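Local coordinates for amino acid adenylation domain-containing protein (Bacillus stratosphericus LAMA 585, PDB 6ULY), which probably selects and activates an alpha-keto acid as its acyl adenylate for nonribosomal depsipeptide synthesis, at residues S338-I346 and T381-I392. Numbering follows the deposited sequence.
Sequences SAVVFSFAI and TELGKPIPGITI. With QA7 (5'-O-{(S)-hydroxy[(4-methyl-2-oxopentanoyl)oxy]phosphoryl}adenosine), chain C.
Ile387 ties segment 381-392 to the edge of strand 338-342: its N donates to Val340 O at 2.8 Å, the one backbone-to-backbone hydrogen bond between the segments, with an N-H...O angle of 157°. The same carbonyl receives a CA-H...O contact from Pro386, a residue that suits this antiparallel non-hydrogen-bonded position opposite Val341 because it needs no N-H there. Packing is tight around this bond. The CG2 branch of Ile387 meets the edge of the Phe342 ring, in its plane, 3.6 Å from CD2, while helix 193-207 also touches both side chains. Branched aliphatics suit the buried flank: the Val340 and Ile390 side chains cross at about a right angle, CG1 meeting CD1, and Val341, with CG1 anti to its carbonyl carbon (chi1 -71°), directs that methyl at Ile392 CD1; the modelled 3.2 Å between them is unusually short and doubtful in detail. Its other methyl, CG2, rests against Leu383 CB. Without a side chain, Gly384 brings its CA within 3.3 Å of Phe342 O in a CA-H...O contact.

At exposed Lys385 water takes over, one molecule donating to both Phe342 O and Lys385 O. Farther along, at buried Ser343 and Glu382, another accepts from Ser343 OG, a job suited to this short hydroxyl, and donates to Glu382 O.

Ala339 and Leu383 carry the contact into the active site. Leu383 CD1 lies 3.6 Å from the adenine amino nitrogen N24 of QA7, and Ala339 CB 3.7 Å from its acyl methyl C01. The weakly bonded strand 385-386 thus ends the mixed sheet, while Ser338, Ala339 and Leu383 line the acyl-adenylate pocket of an ANL-type adenylation domain.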
loop_
_atom_site.group_PDB
_atom_site.type_symbol
_atom_site.label_atom_id
_atom_site.label_comp_id
_atom_site.label_asym_id
_atom_site.label_seq_id
_atom_site.Cartn_x
_atom_site.Cartn_y
_atom_site.Cartn_z
ATOM N N SER A 338 8.531 -1.612 -20.291
ATOM C CA SER A 338 9.237 -2.894 -20.261
ATOM C C SER A 338 10.736 -2.658 -20.085
ATOM O O SER A 338 11.136 -1.783 -19.309
ATOM C CB SER A 338 8.918 -3.751 -21.505
ATOM O OG SER A 338 9.743 -3.470 -22.626
ATOM N N ALA A 339 11.574 -3.438 -20.764
ATOM C CA ALA A 339 12.994 -3.452 -20.435
ATOM C C ALA A 339 13.678 -2.163 -20.870
ATOM O O ALA A 339 13.357 -1.588 -21.911
ATOM C CB ALA A 339 13.676 -4.648 -21.090
ATOM N N VAL A 340 14.633 -1.711 -20.055
ATOM C CA VAL A 340 15.454 -0.549 -20.372
ATOM C C VAL A 340 16.940 -0.834 -20.234
ATOM O O VAL A 340 17.756 0.029 -20.565
ATOM C CB VAL A 340 15.060 0.665 -19.505
ATOM C CG1 VAL A 340 13.632 1.097 -19.823
ATOM C CG2 VAL A 340 15.211 0.346 -18.019
ATOM N N VAL A 341 17.319 -2.020 -19.759
ATOM C CA VAL A 341 18.711 -2.452 -19.702
ATOM C C VAL A 341 18.786 -3.894 -20.184
ATOM O O VAL A 341 17.897 -4.701 -19.895
ATOM C CB VAL A 341 19.305 -2.331 -18.284
ATOM C CG1 VAL A 341 19.506 -0.872 -17.905
ATOM C CG2 VAL A 341 18.422 -3.036 -17.264
ATOM N N PHE A 342 19.858 -4.215 -20.908
ATOM C CA PHE A 342 20.128 -5.570 -21.377
ATOM C C PHE A 342 21.604 -5.875 -21.176
ATOM O O PHE A 342 22.460 -5.056 -21.525
ATOM C CB PHE A 342 19.766 -5.739 -22.859
ATOM C CG PHE A 342 18.293 -5.699 -23.141
ATOM C CD1 PHE A 342 17.529 -6.850 -23.070
ATOM C CD2 PHE A 342 17.675 -4.513 -23.504
ATOM C CE1 PHE A 342 16.175 -6.818 -23.341
ATOM C CE2 PHE A 342 16.322 -4.473 -23.776
ATOM C CZ PHE A 342 15.571 -5.627 -23.695
ATOM N N SER A 343 21.899 -7.050 -20.624
ATOM C CA SER A 343 23.268 -7.503 -20.409
ATOM C C SER A 343 23.631 -8.546 -21.458
ATOM O O SER A 343 22.908 -9.533 -21.635
ATOM C CB SER A 343 23.433 -8.091 -19.007
ATOM O OG SER A 343 24.699 -8.713 -18.858
ATOM N N PHE A 344 24.750 -8.327 -22.152
ATOM C CA PHE A 344 25.220 -9.223 -23.202
ATOM C C PHE A 344 26.507 -9.938 -22.802
ATOM O O PHE A 344 27.322 -10.284 -23.661
ATOM C CB PHE A 344 25.447 -8.462 -24.508
ATOM C CG PHE A 344 24.339 -7.522 -24.865
ATOM C CD1 PHE A 344 23.253 -7.959 -25.597
ATOM C CD2 PHE A 344 24.387 -6.196 -24.468
ATOM C CE1 PHE A 344 22.230 -7.089 -25.930
ATOM C CE2 PHE A 344 23.371 -5.325 -24.796
ATOM C CZ PHE A 344 22.292 -5.772 -25.529
ATOM N N ALA A 345 26.699 -10.170 -21.505
ATOM C CA ALA A 345 27.970 -10.643 -20.979
ATOM C C ALA A 345 27.898 -12.006 -20.308
ATOM O O ALA A 345 28.936 -12.513 -19.869
ATOM C CB ALA A 345 28.530 -9.627 -19.971
ATOM N N ILE A 346 26.715 -12.607 -20.197
ATOM C CA ILE A 346 26.602 -13.919 -19.568
ATOM C C ILE A 346 27.174 -14.974 -20.505
ATOM O O ILE A 346 26.842 -15.018 -21.696
ATOM C CB ILE A 346 25.139 -14.220 -19.210
ATOM C CG1 ILE A 346 24.640 -13.255 -18.125
ATOM C CG2 ILE A 346 24.983 -15.675 -18.768
ATOM C CD1 ILE A 346 25.348 -13.393 -16.782
ATOM N N THR A 381 23.866 -10.485 -10.667
ATOM C CA THR A 381 23.896 -10.560 -12.120
ATOM C C THR A 381 23.773 -9.155 -12.694
ATOM O O THR A 381 22.775 -8.467 -12.452
ATOM C CB THR A 381 22.769 -11.448 -12.641
ATOM O OG1 THR A 381 22.878 -12.753 -12.060
ATOM C CG2 THR A 381 22.832 -11.544 -14.164
ATOM N N GLU A 382 24.785 -8.730 -13.448
ATOM C CA GLU A 382 24.707 -7.450 -14.135
ATOM C C GLU A 382 23.551 -7.462 -15.126
ATOM O O GLU A 382 23.302 -8.462 -15.806
ATOM C CB GLU A 382 26.018 -7.150 -14.863
ATOM C CG GLU A 382 27.200 -6.889 -13.944
ATOM C CD GLU A 382 28.447 -6.457 -14.702
ATOM O OE1 GLU A 382 29.200 -7.336 -15.173
ATOM O OE2 GLU A 382 28.666 -5.235 -14.835
ATOM N N LEU A 383 22.836 -6.342 -15.201
ATOM C CA LEU A 383 21.704 -6.206 -16.104
ATOM C C LEU A 383 22.015 -5.316 -17.299
ATOM O O LEU A 383 21.153 -5.138 -18.167
ATOM C CB LEU A 383 20.485 -5.676 -15.338
ATOM C CG LEU A 383 20.093 -6.530 -14.125
ATOM C CD1 LEU A 383 18.817 -6.015 -13.476
ATOM C CD2 LEU A 383 19.934 -8.005 -14.499
ATOM N N GLY A 384 23.222 -4.764 -17.374
ATOM C CA GLY A 384 23.719 -4.170 -18.600
ATOM C C GLY A 384 23.506 -2.671 -18.672
ATOM O O GLY A 384 23.007 -2.020 -17.750
ATOM N N LYS A 385 23.914 -2.130 -19.813
ATOM C CA LYS A 385 23.826 -0.705 -20.068
ATOM C C LYS A 385 22.406 -0.316 -20.462
ATOM O O LYS A 385 21.653 -1.138 -20.997
ATOM C CB LYS A 385 24.783 -0.297 -21.183
ATOM C CG LYS A 385 26.247 -0.461 -20.838
ATOM C CD LYS A 385 27.133 0.361 -21.759
ATOM C CE LYS A 385 28.596 0.268 -21.347
ATOM N NZ LYS A 385 29.098 -1.138 -21.388
ATOM N N PRO A 386 22.023 0.937 -20.226
ATOM C CA PRO A 386 20.705 1.391 -20.675
ATOM C C PRO A 386 20.590 1.308 -22.187
ATOM O O PRO A 386 21.570 1.464 -22.916
ATOM C CB PRO A 386 20.640 2.846 -20.195
ATOM C CG PRO A 386 21.737 2.995 -19.202
ATOM C CD PRO A 386 22.788 2.013 -19.574
ATOM N N ILE A 387 19.372 1.071 -22.659
ATOM C CA ILE A 387 19.105 1.093 -24.093
ATOM C C ILE A 387 19.219 2.538 -24.562
ATOM O O ILE A 387 19.172 3.460 -23.734
ATOM C CB ILE A 387 17.727 0.501 -24.426
ATOM C CG1 ILE A 387 16.610 1.288 -23.731
ATOM C CG2 ILE A 387 17.675 -0.974 -24.035
ATOM C CD1 ILE A 387 15.208 0.823 -24.129
ATOM N N PRO A 388 19.387 2.788 -25.859
ATOM C CA PRO A 388 19.406 4.171 -26.343
ATOM C C PRO A 388 18.193 4.946 -25.853
ATOM O O PRO A 388 17.076 4.428 -25.809
ATOM C CB PRO A 388 19.398 4.012 -27.866
ATOM C CG PRO A 388 20.043 2.696 -28.105
ATOM C CD PRO A 388 19.674 1.820 -26.934
ATOM N N GLY A 389 18.432 6.203 -25.473
ATOM C CA GLY A 389 17.395 7.100 -25.029
ATOM C C GLY A 389 17.183 7.137 -23.531
ATOM O O GLY A 389 16.579 8.093 -23.029
ATOM N N ILE A 390 17.670 6.136 -22.803
ATOM C CA ILE A 390 17.422 6.006 -21.373
ATOM C C ILE A 390 18.642 6.492 -20.607
ATOM O O ILE A 390 19.787 6.204 -20.982
ATOM C CB ILE A 390 17.090 4.548 -20.999
ATOM C CG1 ILE A 390 15.784 4.092 -21.665
ATOM C CG2 ILE A 390 17.020 4.395 -19.489
ATOM C CD1 ILE A 390 14.536 4.644 -21.034
ATOM N N THR A 391 18.401 7.238 -19.534
ATOM C CA THR A 391 19.428 7.563 -18.556
ATOM C C THR A 391 19.029 6.938 -17.228
ATOM O O THR A 391 17.874 7.048 -16.807
ATOM C CB THR A 391 19.610 9.077 -18.395
ATOM O OG1 THR A 391 19.736 9.694 -19.684
ATOM C CG2 THR A 391 20.861 9.363 -17.598
ATOM N N ILE A 392 19.977 6.267 -16.586
ATOM C CA ILE A 392 19.776 5.698 -15.263
ATOM C C ILE A 392 20.698 6.420 -14.297
ATOM O O ILE A 392 21.813 6.811 -14.658
ATOM C CB ILE A 392 20.052 4.181 -15.240
ATOM C CG1 ILE A 392 19.290 3.496 -16.374
ATOM C CG2 ILE A 392 19.676 3.603 -13.885
ATOM C CD1 ILE A 392 19.489 2.016 -16.427
HETATM C C01 QA7 C . 12.516 -7.111 -18.544
HETATM C C02 QA7 C . 11.052 -7.195 -18.332
HETATM C C03 QA7 C . 10.322 -6.626 -19.517
HETATM C C04 QA7 C . 10.815 -6.571 -16.994
HETATM C C05 QA7 C . 9.611 -5.698 -16.830
HETATM C C06 QA7 C . 8.676 -5.952 -15.694
HETATM C C10 QA7 C . 8.708 -4.393 -12.591
HETATM C C11 QA7 C . 9.421 -4.716 -11.460
HETATM C C12 QA7 C . 10.685 -3.765 -11.341
HETATM C C13 QA7 C . 11.505 -4.435 -10.727
HETATM C C14 QA7 C . 11.189 -6.017 -11.056
HETATM C C16 QA7 C . 12.095 -6.488 -13.206
HETATM C C18 QA7 C . 14.002 -7.306 -12.717
HETATM C C19 QA7 C . 15.272 -7.869 -12.647
HETATM C C21 QA7 C . 15.215 -7.746 -10.419
HETATM C C23 QA7 C . 13.395 -6.993 -11.576
HETATM N N15 QA7 C . 12.198 -6.495 -11.912
HETATM N N17 QA7 C . 13.186 -6.979 -13.716
HETATM N N20 QA7 C . 15.830 -8.060 -11.502
HETATM N N22 QA7 C . 14.039 -7.232 -10.423
HETATM N N24 QA7 C . 15.938 -8.200 -13.832
HETATM O O07 QA7 C . 7.643 -5.132 -15.411
HETATM O O09 QA7 C . 7.573 -5.161 -12.731
HETATM O O25 QA7 C . 10.055 -6.064 -11.593
HETATM O O26 QA7 C . 11.409 -4.382 -9.290
HETATM O O27 QA7 C . 10.458 -2.410 -10.729
HETATM O O28 QA7 C . 5.754 -6.033 -14.245
HETATM O O29 QA7 C . 6.116 -3.836 -14.070
HETATM O O30 QA7 C . 8.852 -6.865 -15.057
HETATM O O31 QA7 C . 9.446 -4.830 -17.540
HETATM P P08 QA7 C . 6.777 -5.069 -14.083
HETATM O O HOH W 1 21.961 -2.727 -23.066
HETATM O O HOH W 2 25.081 -10.136 -16.825
#